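Meso-diaminopimelate dehydrogenase (Clostridium tetani, PDB 3WGY) catalyses the NADP-dependent oxidative deamination of meso-2,6-diaminopimelate at its D-amino centre and the reverse reductive amination, here as a substituted variant with a bound 2-oxo acid. Local coordinates at residues K150-L154 / G155-A159; H233-E237 / E238-L242. The protein carries 6 engineered substitutions. All coordinates share one frame; numbering follows the deposited sequence.

Following the chain from the N terminus, contact 1 comes first: residues 150-159 leave the edge strand 151-152 and turn straight into helix 154-162, at the pocket that holds the 2-oxo acid. Some seventy residues later, contact 2 does the same at the opposite edge of this mixed sheet, where strand 230-234 gives way to helix 237-243. Each contact closes only a short local turn; the two stand in series, neither nested nor crossed. Strands 166-175 and 197-205 lie between the edges, and strand 166-175 is touched by both. The centres of contact 1 and contact 2 are about 16 Å apart. The nearest atoms of contact 1 and contact 2 are about 8 Å apart, without direct touch.

Contact 1. Residues K150-L154 / G155-A159; sequences KGVSL and GHSDA. Engineered in segment 150-154: Leu154 (natural residue Gln). With COI (2-oxo-4-methylpentanoic acid), chain C.
Ser153 and His156 meet where strand 151-152 turns into helix 154-162, Ser153 standing at the N-cap position with the bound 2-oxo acid beside it. The tight part is the backbone of the first helical turn. Ser157 N bonds to Ser153 O at 3.2 Å, while His156 N reaches that oxygen only weakly, through a bent angle of 117°. One residue on, Asp158 N donates to Leu154 O at 3.1 Å, almost in line with the carbonyl bond. The serine hydroxyl does no capping: OG lies over one face of the His156 ring, offset toward its rim, and CB packs 3.2 Å from His156 ND1. On the inner side Val152 CG1 rests against Ser157 OG, 3.6 Å away, and that hydroxyl is held by Gln171 N of strand 166-175. Tyr224 and Phe225 each meet the His156 ring edge-to-face.

The looser, outward side belongs to Leu154, an engineered residue in place of the natural Gln. Its CG lies anti to the backbone N (chi1 -175°), which swings the branched end along the helix toward Asp158; the separation modelled there is too short to be trusted. Leu154 CB also borders the ligand's branched tail, 3.5 Å from C4. Gly155 has no side chain, and the ligand's keto oxygen O3 lies close to its backbone. The carboxylate lies by the N-terminal end of the helix, whose dipole would probably favour its negative charge, and His156 ND1 donates to ligand O1 in the ring plane at 3.2 Å and 155°.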
loop_
_atom_site.group_PDB
_atom_site.type_symbol
_atom_site.label_atom_id
_atom_site.label_comp_id
_atom_site.label_asym_id
_atom_site.label_seq_id
_atom_site.Cartn_x
_atom_site.Cartn_y
_atom_site.Cartn_z
ATOM N N LYS B 150 -0.727 -3.412 -19.126
ATOM C CA LYS B 150 -0.189 -3.980 -20.360
ATOM C C LYS B 150 0.989 -4.920 -20.095
ATOM O O LYS B 150 2.021 -4.518 -19.564
ATOM C CB LYS B 150 0.234 -2.879 -21.336
ATOM C CG LYS B 150 0.783 -3.425 -22.645
ATOM C CD LYS B 150 1.013 -2.311 -23.657
ATOM C CE LYS B 150 1.612 -2.855 -24.946
ATOM N NZ LYS B 150 1.690 -1.810 -26.008
ATOM N N GLY B 151 0.793 -6.251 -20.373
ATOM C CA GLY B 151 1.902 -7.173 -20.341
ATOM C C GLY B 151 1.582 -8.372 -21.199
ATOM O O GLY B 151 0.437 -8.560 -21.619
ATOM N N VAL B 152 2.590 -9.188 -21.467
ATOM C CA VAL B 152 2.424 -10.352 -22.299
ATOM C C VAL B 152 1.900 -11.564 -21.543
ATOM O O VAL B 152 2.147 -11.730 -20.347
ATOM C CB VAL B 152 3.758 -10.728 -22.963
ATOM C CG1 VAL B 152 3.535 -11.867 -23.930
ATOM C CG2 VAL B 152 4.365 -9.518 -23.667
ATOM N N SER B 153 1.141 -12.394 -22.252
ATOM C CA SER B 153 0.616 -13.631 -21.686
ATOM C C SER B 153 1.271 -14.716 -22.527
ATOM O O SER B 153 0.785 -15.059 -23.601
ATOM C CB SER B 153 -0.899 -13.697 -21.833
ATOM O OG SER B 153 -1.509 -12.570 -21.233
ATOM N N LEU B 154 2.387 -15.240 -22.034
ATOM C CA LEU B 154 3.146 -16.260 -22.760
ATOM C C LEU B 154 2.284 -17.275 -23.496
ATOM O O LEU B 154 2.485 -17.513 -24.691
ATOM C CB LEU B 154 4.114 -16.982 -21.811
ATOM C CG LEU B 154 5.088 -18.001 -22.418
ATOM C CD1 LEU B 154 4.384 -19.334 -22.592
ATOM C CD2 LEU B 154 5.642 -17.485 -23.749
ATOM N N GLY B 155 1.333 -17.868 -22.782
ATOM C CA GLY B 155 0.466 -18.853 -23.391
ATOM C C GLY B 155 -0.161 -18.321 -24.661
ATOM O O GLY B 155 -0.174 -19.000 -25.686
ATOM N N HIS B 156 -0.674 -17.098 -24.591
ATOM C CA HIS B 156 -1.318 -16.468 -25.732
ATOM C C HIS B 156 -0.399 -16.277 -26.938
ATOM O O HIS B 156 -0.838 -16.415 -28.080
ATOM C CB HIS B 156 -1.919 -15.129 -25.308
ATOM C CG HIS B 156 -3.063 -15.264 -24.351
ATOM N ND1 HIS B 156 -2.929 -15.856 -23.109
ATOM C CD2 HIS B 156 -4.360 -14.889 -24.454
ATOM C CE1 HIS B 156 -4.094 -15.835 -22.490
ATOM N NE2 HIS B 156 -4.979 -15.256 -23.284
ATOM N N SER B 157 0.870 -15.961 -26.687
ATOM C CA SER B 157 1.834 -15.771 -27.766
ATOM C C SER B 157 2.093 -17.090 -28.472
ATOM O O SER B 157 2.262 -17.126 -29.691
ATOM C CB SER B 157 3.148 -15.203 -27.228
ATOM O OG SER B 157 2.998 -13.833 -26.893
ATOM N N ASP B 158 2.136 -18.173 -27.700
ATOM C CA ASP B 158 2.338 -19.501 -28.269
ATOM C C ASP B 158 1.075 -19.858 -29.046
ATOM O O ASP B 158 1.144 -20.415 -30.140
ATOM C CB ASP B 158 2.560 -20.545 -27.168
ATOM C CG ASP B 158 3.828 -20.299 -26.372
ATOM O OD1 ASP B 158 4.865 -19.959 -26.985
ATOM O OD2 ASP B 158 3.790 -20.464 -25.134
ATOM N N ALA B 159 -0.076 -19.530 -28.464
ATOM C CA ALA B 159 -1.370 -19.794 -29.085
ATOM C C ALA B 159 -1.460 -19.098 -30.440
ATOM O O ALA B 159 -1.917 -19.690 -31.413
ATOM C CB ALA B 159 -2.494 -19.315 -28.174
HETATM C C1 COI C . 0.257 -16.780 -20.226
HETATM O O1 COI C . -0.529 -16.588 -21.173
HETATM O O2 COI C . 0.881 -15.816 -19.724
HETATM C C2 COI C . 0.467 -18.190 -19.671
HETATM O O3 COI C . -0.129 -19.165 -20.130
HETATM C C3 COI C . 1.467 -18.319 -18.521
HETATM C C4 COI C . 2.828 -18.760 -19.065
HETATM C C5 COI C . 3.841 -18.819 -17.920
HETATM C C6 COI C . 2.703 -20.141 -19.712
#

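Contact 2. Residues H233-E237 / E238-L242; sequences HFITE and EELKL
Thr236 and Glu239 build a capping box at the start of helix 237-243. In the forward half, Glu239 N donates to Thr236 OG1 at 3.3 Å, almost perfectly straight (174°). In the return half, Thr236 N donates to Glu239 OE2 at 2.9 Å, meeting that oxygen on its anti side and 18° out of the carboxylate plane. A weak bond from Thr236 OG1 to the same OE2 adds a second, long hold. The two side chains cross at about a right angle. Thr236 OG1 sits between its backbone N and carbonyl carbon (chi1 72°), which turns it to the helix, while the Glu239 chain, with CG beside its backbone N and extended beyond, runs back past the helix N terminus to Thr236 N. Ile235 CB, 3.3 Å from Glu239 OE2, flanks this carboxylate with carbon.

The i to i+4 helical bonds start at the N-cap residue itself: Leu240 N donates to Thr236 O at 3.2 Å, and Lys241 N to Glu237 O at 3.0 Å.

The apolar contact is made by Ile235 CD1, which reaches past the first turn to Leu240 CD1, 3.9 Å away, and also touches the Leu240 backbone. A carboxylate-to-methyl packing contact sets Glu237 OE2 4.0 Å from Leu240 CD2.

As for charge, Glu237 OE2 takes its hydrogen bond from Asn168 ND2. Lys241 NZ is too distant for an ion pair with it, although the opposite charges may still attract weakly.

Strand 230-234 leads into this turn along the sheet edge, pairing with strand 197-205, where Ile235 rests on Tyr202. Leu240 extends from the helix onto Val204 of that strand and onto Asn168 and Ile170 of strand 166-175, so helix 237-243 lies against both strands.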
loop_
_atom_site.group_PDB
_atom_site.type_symbol
_atom_site.label_atom_id
_atom_site.label_comp_id
_atom_site.label_asym_id
_atom_site.label_seq_id
_atom_site.Cartn_x
_atom_site.Cartn_y
_atom_site.Cartn_z
ATOM N N HIS B 233 -2.716 -6.510 -35.138
ATOM C CA HIS B 233 -1.930 -5.616 -35.971
ATOM C C HIS B 233 -0.893 -6.456 -36.706
ATOM O O HIS B 233 -0.286 -7.359 -36.121
ATOM C CB HIS B 233 -1.209 -4.567 -35.120
ATOM C CG HIS B 233 -2.130 -3.654 -34.373
ATOM N ND1 HIS B 233 -2.917 -2.711 -35.005
ATOM C CD2 HIS B 233 -2.383 -3.532 -33.047
ATOM C CE1 HIS B 233 -3.613 -2.048 -34.099
ATOM N NE2 HIS B 233 -3.309 -2.528 -32.906
ATOM N N PHE B 234 -0.689 -6.163 -37.984
ATOM C CA PHE B 234 0.290 -6.906 -38.764
ATOM C C PHE B 234 1.574 -6.100 -38.919
ATOM O O PHE B 234 1.554 -4.943 -39.339
ATOM C CB PHE B 234 -0.313 -7.286 -40.118
ATOM C CG PHE B 234 -1.411 -8.306 -40.009
ATOM C CD1 PHE B 234 -1.122 -9.615 -39.623
ATOM C CD2 PHE B 234 -2.736 -7.956 -40.237
ATOM C CE1 PHE B 234 -2.137 -10.556 -39.468
ATOM C CE2 PHE B 234 -3.762 -8.892 -40.082
ATOM C CZ PHE B 234 -3.460 -10.194 -39.697
ATOM N N ILE B 235 2.690 -6.711 -38.543
ATOM C CA ILE B 235 3.976 -6.044 -38.626
ATOM C C ILE B 235 5.040 -6.993 -39.180
ATOM O O ILE B 235 4.774 -8.167 -39.416
ATOM C CB ILE B 235 4.428 -5.556 -37.225
ATOM C CG1 ILE B 235 4.615 -6.752 -36.291
ATOM C CG2 ILE B 235 3.393 -4.606 -36.635
ATOM C CD1 ILE B 235 5.224 -6.380 -34.958
ATOM N N THR B 236 6.248 -6.477 -39.378
ATOM C CA THR B 236 7.354 -7.280 -39.884
ATOM C C THR B 236 8.128 -7.886 -38.718
ATOM O O THR B 236 7.914 -7.526 -37.559
ATOM C CB THR B 236 8.347 -6.431 -40.679
ATOM O OG1 THR B 236 9.088 -5.604 -39.770
ATOM C CG2 THR B 236 7.616 -5.550 -41.688
ATOM N N GLU B 237 9.043 -8.789 -39.039
ATOM C CA GLU B 237 9.864 -9.441 -38.029
ATOM C C GLU B 237 10.741 -8.399 -37.325
ATOM O O GLU B 237 10.937 -8.463 -36.114
ATOM C CB GLU B 237 10.744 -10.506 -38.691
ATOM C CG GLU B 237 11.465 -11.431 -37.717
ATOM C CD GLU B 237 10.538 -12.457 -37.084
ATOM O OE1 GLU B 237 9.985 -13.316 -37.812
ATOM O OE2 GLU B 237 10.361 -12.404 -35.853
ATOM N N GLU B 238 11.264 -7.443 -38.094
ATOM C CA GLU B 238 12.115 -6.387 -37.552
ATOM C C GLU B 238 11.413 -5.582 -36.455
ATOM O O GLU B 238 11.961 -5.393 -35.366
ATOM C CB GLU B 238 12.563 -5.432 -38.666
ATOM C CG GLU B 238 13.188 -4.143 -38.142
ATOM C CD GLU B 238 13.621 -3.176 -39.239
ATOM O OE1 GLU B 238 12.790 -2.802 -40.091
ATOM O OE2 GLU B 238 14.799 -2.774 -39.240
ATOM N N GLU B 239 10.203 -5.108 -36.750
ATOM C CA GLU B 239 9.436 -4.315 -35.796
ATOM C C GLU B 239 9.107 -5.134 -34.560
ATOM O O GLU B 239 9.030 -4.594 -33.459
ATOM C CB GLU B 239 8.140 -3.817 -36.425
ATOM C CG GLU B 239 8.299 -3.204 -37.793
ATOM C CD GLU B 239 6.967 -2.772 -38.367
ATOM O OE1 GLU B 239 6.529 -1.637 -38.079
ATOM O OE2 GLU B 239 6.349 -3.587 -39.086
ATOM N N LEU B 240 8.898 -6.434 -34.742
ATOM C CA LEU B 240 8.600 -7.296 -33.607
ATOM C C LEU B 240 9.813 -7.326 -32.664
ATOM O O LEU B 240 9.687 -7.093 -31.460
ATOM C CB LEU B 240 8.269 -8.713 -34.084
ATOM C CG LEU B 240 7.716 -9.636 -32.999
ATOM C CD1 LEU B 240 6.480 -9.001 -32.394
ATOM C CD2 LEU B 240 7.381 -10.999 -33.582
ATOM N N LYS B 241 10.991 -7.599 -33.220
ATOM C CA LYS B 241 12.221 -7.651 -32.432
ATOM C C LYS B 241 12.502 -6.283 -31.799
ATOM O O LYS B 241 12.881 -6.191 -30.635
ATOM C CB LYS B 241 13.397 -8.061 -33.331
ATOM C CG LYS B 241 14.777 -7.989 -32.673
ATOM C CD LYS B 241 15.086 -9.194 -31.784
ATOM C CE LYS B 241 15.977 -10.220 -32.481
ATOM N NZ LYS B 241 15.335 -10.865 -33.665
ATOM N N LEU B 242 12.296 -5.224 -32.572
ATOM C CA LEU B 242 12.544 -3.862 -32.103
ATOM C C LEU B 242 11.584 -3.284 -31.070
ATOM O O LEU B 242 12.009 -2.651 -30.111
ATOM C CB LEU B 242 12.573 -2.892 -33.288
ATOM C CG LEU B 242 13.820 -2.798 -34.158
ATOM C CD1 LEU B 242 13.537 -1.861 -35.328
ATOM C CD2 LEU B 242 14.988 -2.281 -33.328
#